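Local structure of acetylene hydratase (Pelobacter acetylenicus, 2E7Z) at residues P35-P38 with P39-C43; E341-P344 with E345-K349. The protein hydrates acetylene to acetaldehyde, a reaction without net redox change, using a tungsten-bis(molybdopterin guanine dinucleotide) cofactor and one [4Fe-4S] cluster. One frame throughout, in Å; residues are numbered along the deposited sequence.

Contact 1: residues P35-P38 with P39-C43; sequences PTTP and PNSIC. With SF4 (iron/sulfur cluster), chain D.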
ATOM      1  N   PRO A  35      12.562   3.597 -21.140  1.00 17.72           N
ATOM      2  CA  PRO A  35      12.760   2.152 -20.935  1.00 17.83           C
ATOM      3  C   PRO A  35      11.635   1.430 -20.201  1.00 17.98           C
ATOM      4  O   PRO A  35      11.470   0.224 -20.395  1.00 19.11           O
ATOM      5  CB  PRO A  35      14.052   2.079 -20.116  1.00 18.28           C
ATOM      6  CG  PRO A  35      14.765   3.340 -20.442  1.00 18.10           C
ATOM      7  CD  PRO A  35      13.684   4.374 -20.580  1.00 17.25           C
ATOM      8  N   THR A  36      10.888   2.141 -19.355  1.00 17.53           N
ATOM      9  CA  THR A  36       9.852   1.482 -18.543  1.00 17.01           C
ATOM     10  C   THR A  36       8.469   2.074 -18.711  1.00 16.87           C
ATOM     11  O   THR A  36       7.484   1.339 -18.649  1.00 18.20           O
ATOM     12  CB  THR A  36      10.175   1.453 -17.028  1.00 17.62           C
ATOM     13  OG1 THR A  36       9.963   2.754 -16.465  1.00 16.84           O
ATOM     14  CG2 THR A  36      11.613   0.961 -16.742  1.00 17.96           C
ATOM     15  N   THR A  37       8.381   3.387 -18.916  1.00 15.77           N
ATOM     16  CA  THR A  37       7.092   4.067 -19.043  1.00 16.02           C
ATOM     17  C   THR A  37       6.704   4.162 -20.522  1.00 16.52           C
ATOM     18  O   THR A  37       7.365   4.851 -21.293  1.00 16.48           O
ATOM     19  CB  THR A  37       7.154   5.480 -18.424  1.00 15.69           C
ATOM     20  OG1 THR A  37       7.516   5.368 -17.036  1.00 14.57           O
ATOM     21  CG2 THR A  37       5.817   6.184 -18.544  1.00 16.32           C
ATOM     22  N   PRO A  38       5.623   3.470 -20.921  1.00 16.78           N
ATOM     23  CA  PRO A  38       5.197   3.515 -22.331  1.00 17.20           C
ATOM     24  C   PRO A  38       4.694   4.894 -22.751  1.00 17.97           C
ATOM     25  O   PRO A  38       4.380   5.717 -21.893  1.00 17.47           O
ATOM     26  CB  PRO A  38       4.044   2.503 -22.405  1.00 17.98           C
ATOM     27  CG  PRO A  38       3.931   1.884 -21.074  1.00 17.89           C
ATOM     28  CD  PRO A  38       4.732   2.653 -20.081  1.00 16.74           C
ATOM     29  N   PRO A  39       4.610   5.161 -24.078  1.00 18.69           N
ATOM     30  CA  PRO A  39       4.152   6.479 -24.528  1.00 19.10           C
ATOM     31  C   PRO A  39       2.733   6.800 -24.055  1.00 18.46           C
ATOM     32  O   PRO A  39       1.964   5.885 -23.749  1.00 19.16           O
ATOM     33  CB  PRO A  39       4.145   6.343 -26.053  1.00 19.46           C
ATOM     34  CG  PRO A  39       5.093   5.238 -26.340  1.00 19.73           C
ATOM     35  CD  PRO A  39       4.963   4.282 -25.208  1.00 20.28           C
ATOM     36  N   ASN A  40       2.408   8.090 -23.996  1.00 19.41           N
ATOM     37  CA  ASN A  40       1.069   8.551 -23.601  1.00 19.03           C
ATOM     38  C   ASN A  40       0.694   8.139 -22.185  1.00 19.22           C
ATOM     39  O   ASN A  40      -0.492   7.937 -21.874  1.00 19.57           O
ATOM     40  CB  ASN A  40       0.025   8.060 -24.615  1.00 20.15           C
ATOM     41  CG  ASN A  40       0.499   8.245 -26.039  1.00 21.86           C
ATOM     42  OD1 ASN A  40       0.592   7.286 -26.817  1.00 26.77           O
ATOM     43  ND2 ASN A  40       0.847   9.477 -26.376  1.00 22.95           N
ATOM     44  N   SER A  41       1.705   8.024 -21.327  1.00 18.24           N
ATOM     45  CA  SER A  41       1.463   7.692 -19.922  1.00 16.88           C
ATOM     46  C   SER A  41       1.530   8.938 -19.025  1.00 16.16           C
ATOM     47  O   SER A  41       2.550   9.219 -18.384  1.00 15.87           O
ATOM     48  CB  SER A  41       2.414   6.590 -19.450  1.00 17.16           C
ATOM     49  OG  SER A  41       2.270   5.384 -20.208  1.00 18.36           O
ATOM     50  N   ILE A  42       0.438   9.695 -19.013  1.00 15.81           N
ATOM     51  CA  ILE A  42       0.228  10.754 -18.033  1.00 15.31           C
ATOM     52  C   ILE A  42      -1.267  10.902 -17.789  1.00 16.07           C
ATOM     53  O   ILE A  42      -2.062  10.698 -18.717  1.00 17.38           O
ATOM     54  CB  ILE A  42       0.868  12.098 -18.454  1.00 15.18           C
ATOM     55  CG1 ILE A  42       0.999  12.999 -17.222  1.00 14.99           C
ATOM     56  CG2 ILE A  42       0.062  12.773 -19.586  1.00 16.47           C
ATOM     57  CD1 ILE A  42       1.826  14.248 -17.407  1.00 15.07           C
ATOM     58  N   CYS A  43      -1.657  11.235 -16.562  1.00 15.80           N
ATOM     59  CA  CYS A  43      -3.080  11.371 -16.221  1.00 15.34           C
ATOM     60  C   CYS A  43      -3.374  12.765 -15.686  1.00 15.57           C
ATOM     61  O   CYS A  43      -2.463  13.574 -15.532  1.00 15.26           O
ATOM     62  CB  CYS A  43      -3.483  10.308 -15.191  1.00 15.63           C
ATOM     63  SG  CYS A  43      -2.891  10.704 -13.520  1.00 15.26           S
TER
HETATM   64 FE1  SF4 D 800      -0.926   9.550 -13.181  1.00 13.31          FE
HETATM   65 FE2  SF4 D 800       1.435  10.213 -12.078  1.00 11.40          FE
HETATM   66 FE3  SF4 D 800       1.213   7.958 -13.559  1.00 12.64          FE
HETATM   67 FE4  SF4 D 800       0.095   8.087 -11.127  1.00 11.66          FE
HETATM   68  S1  SF4 D 800       2.312   8.164 -11.533  1.00 10.86           S
HETATM   69  S2  SF4 D 800      -0.889   7.232 -13.052  1.00 12.99           S
HETATM   70  S3  SF4 D 800      -0.558  10.305 -11.016  1.00 10.96           S
HETATM   71  S4  SF4 D 800       0.935  10.117 -14.334  1.00 13.11           S
HETATM   72  O   HOH W   1       4.494   8.447 -21.692  1.00 18.66           O
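Ser-41 turns its side chain toward the carbonyl of Pro-38, its OG 2.7 Å from Pro-38 O. The single hydroxyl proton could serve either this oxygen or OD1 of Asn-181 on helix 177-189, both within its range. With OG beside its own backbone N (chi1 -60°), the hydroxyl also lies near the Pro-38 ring, 3.7 Å from CD, while Ser-41 CB meets the methyl CG2 of Thr-37 at 3.5 Å. This inner side is compact: Thr-37 packs on Cys-13, its OG1 is bonded to Val-14 N, and Pro-38 rests on Asn-181 and Asp-182. The chain reverses through Pro-39 and Asn-40 in a turn close to type II, Asn-40 having positive phi (61°). A water takes the place of the direct backbone bond that would close such a turn, donating to Pro-38 O at 2.7 Å and accepting from Ser-41 N at 2.8 Å. The outer side is looser, with Pro-39 and Asn-40 exposed and the CB of Asn-40 pointing away from 35-38. Even so, the successive proline rings are pressed close by the peptide that joins them, Pro-38 CB being 3.4 Å from Pro-39 CD. Past the turn the chain runs on to the cluster: Ile-42 CA passes 3.8 Å from sulfide S4, and Cys-43, N-cap of helix 44-47, binds iron FE1 through SG at 2.3 Å, joining Cys-6, Cys-9 and Cys-13.

Contact 2: residues E341-P344 with E345-K349; sequences EALP and EEKKK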
ATOM      1  N   GLU A 341      20.080  -4.082  12.525  0.50  9.63           N
ATOM      2  CA  GLU A 341      20.824  -4.876  13.498  0.70 12.16           C
ATOM      3  C   GLU A 341      21.117  -4.078  14.759  0.50 11.11           C
ATOM      4  O   GLU A 341      21.197  -4.685  15.840  0.50 11.43           O
ATOM      5  CB  GLU A 341      22.072  -5.540  12.912  0.70 12.71           C
ATOM      6  CG  GLU A 341      22.735  -6.500  13.882  0.70 14.89           C
ATOM      7  CD  GLU A 341      21.954  -7.784  14.086  0.70 17.04           C
ATOM      8  OE1 GLU A 341      21.776  -8.524  13.106  0.70 19.68           O
ATOM      9  OE2 GLU A 341      21.567  -8.084  15.238  0.70 20.33           O
ATOM     10  N   ALA A 342      21.203  -2.754  14.663  1.00 11.87           N
ATOM     11  CA  ALA A 342      21.458  -1.908  15.803  1.00 11.74           C
ATOM     12  C   ALA A 342      20.346  -1.874  16.833  1.00 11.70           C
ATOM     13  O   ALA A 342      20.618  -1.562  17.986  1.00 12.69           O
ATOM     14  CB  ALA A 342      21.796  -0.497  15.377  1.00 12.59           C
ATOM     15  N   LEU A 343      19.105  -2.129  16.419  1.00 10.62           N
ATOM     16  CA  LEU A 343      17.998  -2.116  17.373  1.00 11.39           C
ATOM     17  C   LEU A 343      18.094  -3.352  18.275  1.00 12.21           C
ATOM     18  O   LEU A 343      18.099  -4.483  17.776  1.00 13.64           O
ATOM     19  CB  LEU A 343      16.679  -2.164  16.650  1.00 10.81           C
ATOM     20  CG  LEU A 343      15.401  -2.072  17.483  1.00 11.59           C
ATOM     21  CD1 LEU A 343      15.317  -0.732  18.199  1.00 13.37           C
ATOM     22  CD2 LEU A 343      14.213  -2.270  16.587  1.00 12.66           C
ATOM     23  N   PRO A 344      18.217  -3.155  19.605  1.00 13.44           N
ATOM     24  CA  PRO A 344      18.383  -4.329  20.477  1.00 13.99           C
ATOM     25  C   PRO A 344      17.239  -5.323  20.389  1.00 13.84           C
ATOM     26  O   PRO A 344      16.085  -4.918  20.196  1.00 13.12           O
ATOM     27  CB  PRO A 344      18.417  -3.695  21.881  1.00 14.80           C
ATOM     28  CG  PRO A 344      18.980  -2.349  21.662  1.00 14.62           C
ATOM     29  CD  PRO A 344      18.285  -1.903  20.378  1.00 13.21           C
ATOM     30  N   GLU A 345      17.549  -6.606  20.604  1.00 15.04           N
ATOM     31  CA  GLU A 345      16.542  -7.658  20.499  1.00 15.59           C
ATOM     32  C   GLU A 345      15.372  -7.369  21.440  1.00 14.41           C
ATOM     33  O   GLU A 345      14.205  -7.546  21.077  1.00 14.52           O
ATOM     34  CB  GLU A 345      17.167  -9.046  20.808  1.00 17.18           C
ATOM     35  CG  GLU A 345      17.582  -9.251  22.241  1.00 22.84           C
ATOM     36  CD  GLU A 345      17.871 -10.722  22.595  1.00 29.35           C
ATOM     37  OE1 GLU A 345      18.715 -11.367  21.927  1.00 31.95           O
ATOM     38  OE2 GLU A 345      17.252 -11.230  23.561  1.00 33.39           O
ATOM     39  N   GLU A 346      15.676  -6.868  22.629  1.00 15.12           N
ATOM     40  CA  GLU A 346      14.635  -6.524  23.598  1.00 15.81           C
ATOM     41  C   GLU A 346      13.633  -5.532  23.022  1.00 14.23           C
ATOM     42  O   GLU A 346      12.426  -5.681  23.238  1.00 14.19           O
ATOM     43  CB  GLU A 346      15.260  -6.033  24.914  1.00 16.59           C
ATOM     44  CG  GLU A 346      16.058  -7.106  25.665  1.00 21.72           C
ATOM     45  CD  GLU A 346      17.571  -7.138  25.359  1.00 27.95           C
ATOM     46  OE1 GLU A 346      18.051  -6.697  24.270  1.00 27.36           O
ATOM     47  OE2 GLU A 346      18.285  -7.654  26.242  1.00 31.45           O
ATOM     48  N   LYS A 347      14.138  -4.533  22.295  1.00 12.11           N
ATOM     49  CA  LYS A 347      13.254  -3.551  21.645  1.00 11.64           C
ATOM     50  C   LYS A 347      12.496  -4.158  20.437  1.00 10.93           C
ATOM     51  O   LYS A 347      11.308  -3.877  20.228  1.00 11.20           O
ATOM     52  CB  LYS A 347      14.063  -2.326  21.224  1.00 11.30           C
ATOM     53  CG  LYS A 347      14.694  -1.542  22.374  1.00 12.66           C
ATOM     54  CD  LYS A 347      13.679  -1.148  23.453  1.00 11.94           C
ATOM     55  CE  LYS A 347      14.323  -0.295  24.542  1.00 14.27           C
ATOM     56  NZ  LYS A 347      13.421  -0.006  25.689  1.00 15.13           N
ATOM     57  N   LYS A 348      13.172  -5.006  19.656  1.00 11.39           N
ATOM     58  CA  LYS A 348      12.468  -5.712  18.574  1.00 10.97           C
ATOM     59  C   LYS A 348      11.276  -6.478  19.124  1.00 11.39           C
ATOM     60  O   LYS A 348      10.179  -6.457  18.550  1.00 11.23           O
ATOM     61  CB  LYS A 348      13.405  -6.642  17.792  1.00 11.05           C
ATOM     62  CG  LYS A 348      14.514  -5.931  17.029  1.00 11.05           C
ATOM     63  CD  LYS A 348      15.112  -6.852  16.010  1.00 12.82           C
ATOM     64  CE  LYS A 348      16.084  -6.176  15.074  1.00 14.59           C
ATOM     65  NZ  LYS A 348      17.446  -6.136  15.669  1.00 18.31           N
ATOM     66  N   LYS A 349      11.506  -7.196  20.229  1.00 11.73           N
ATOM     67  CA  LYS A 349      10.446  -7.996  20.832  1.00 12.36           C
ATOM     68  C   LYS A 349       9.228  -7.188  21.284  1.00 12.15           C
ATOM     69  O   LYS A 349       8.115  -7.723  21.313  1.00 13.60           O
ATOM     70  CB  LYS A 349      11.029  -8.860  21.986  1.00 13.42           C
ATOM     71  CG  LYS A 349      11.934  -9.988  21.525  1.00 18.57           C
ATOM     72  CD  LYS A 349      12.577 -10.723  22.725  1.00 26.25           C
ATOM     73  CE  LYS A 349      13.945 -10.130  23.075  1.00 30.26           C
ATOM     74  NZ  LYS A 349      14.497 -10.573  24.389  1.00 32.28           N
TER
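Leu-343 is gripped by Lys-348 at both its backbone and its side chain. The ammonium NZ donates to Leu-343 O at 2.8 Å, in the carbonyl plane and with a C=O...N angle of 149°, while farther back along the lysine chain CG touches the leucine methyl CD2 at 3.7 Å. The other methyl, CD1, reaches CB of Lys-347 at 3.6 Å, the two side chains crossing at about a right angle. The two methyls of Leu-343 are thus divided between neighbouring lysines. This is the N-terminal end of helix 345-350, with Pro-344 as N-cap. Its carbonyl accepts the first full helical bond, from Lys-348 N at 3.0 Å with a nearly straight N-H...O angle of 164°; the bond from Lys-347 N to the same oxygen is weak. The proline ring runs side by side with the Lys-347 chain, its CD 4.1 Å from CG. One turn along, Lys-349 NZ forms a salt bridge with Glu-345 OE2 at 3.0 Å, meeting the carboxylate on its anti side and somewhat out of its plane. The Lys-348 chain stays extended until a bend at chi4 (86°) turns NZ back over the preceding loop, where it also donates to His-340 O and makes a cation-pi contact with Tyr-362. Farther out, Leu-343 packs on Pro-129, and Lys-347 lies against Pro-100 while its NZ forms a salt bridge with Glu-101.

In the fold
Contacts 1 and 2 lie on opposite sides of the chain's centre, about 43 Å apart between centres, and share no helix or strand. Each is partly buried, but contact 1 ends at the N-cap of a short helix, whereas contact 2 includes the N-cap and first turn of one. The 35-43 loop reaches inward to the iron-sulfur cluster, and its chemistry is that of small hydroxyls, proline rings, a bridging water and a metal-bound thiolate. The 341-349 segment lies away from the annotated sites, and there long charged side chains combine with a buried leucine and backbone carbonyls; one lysine is buried while the Glu-345 and Lys-349 pair lies exposed.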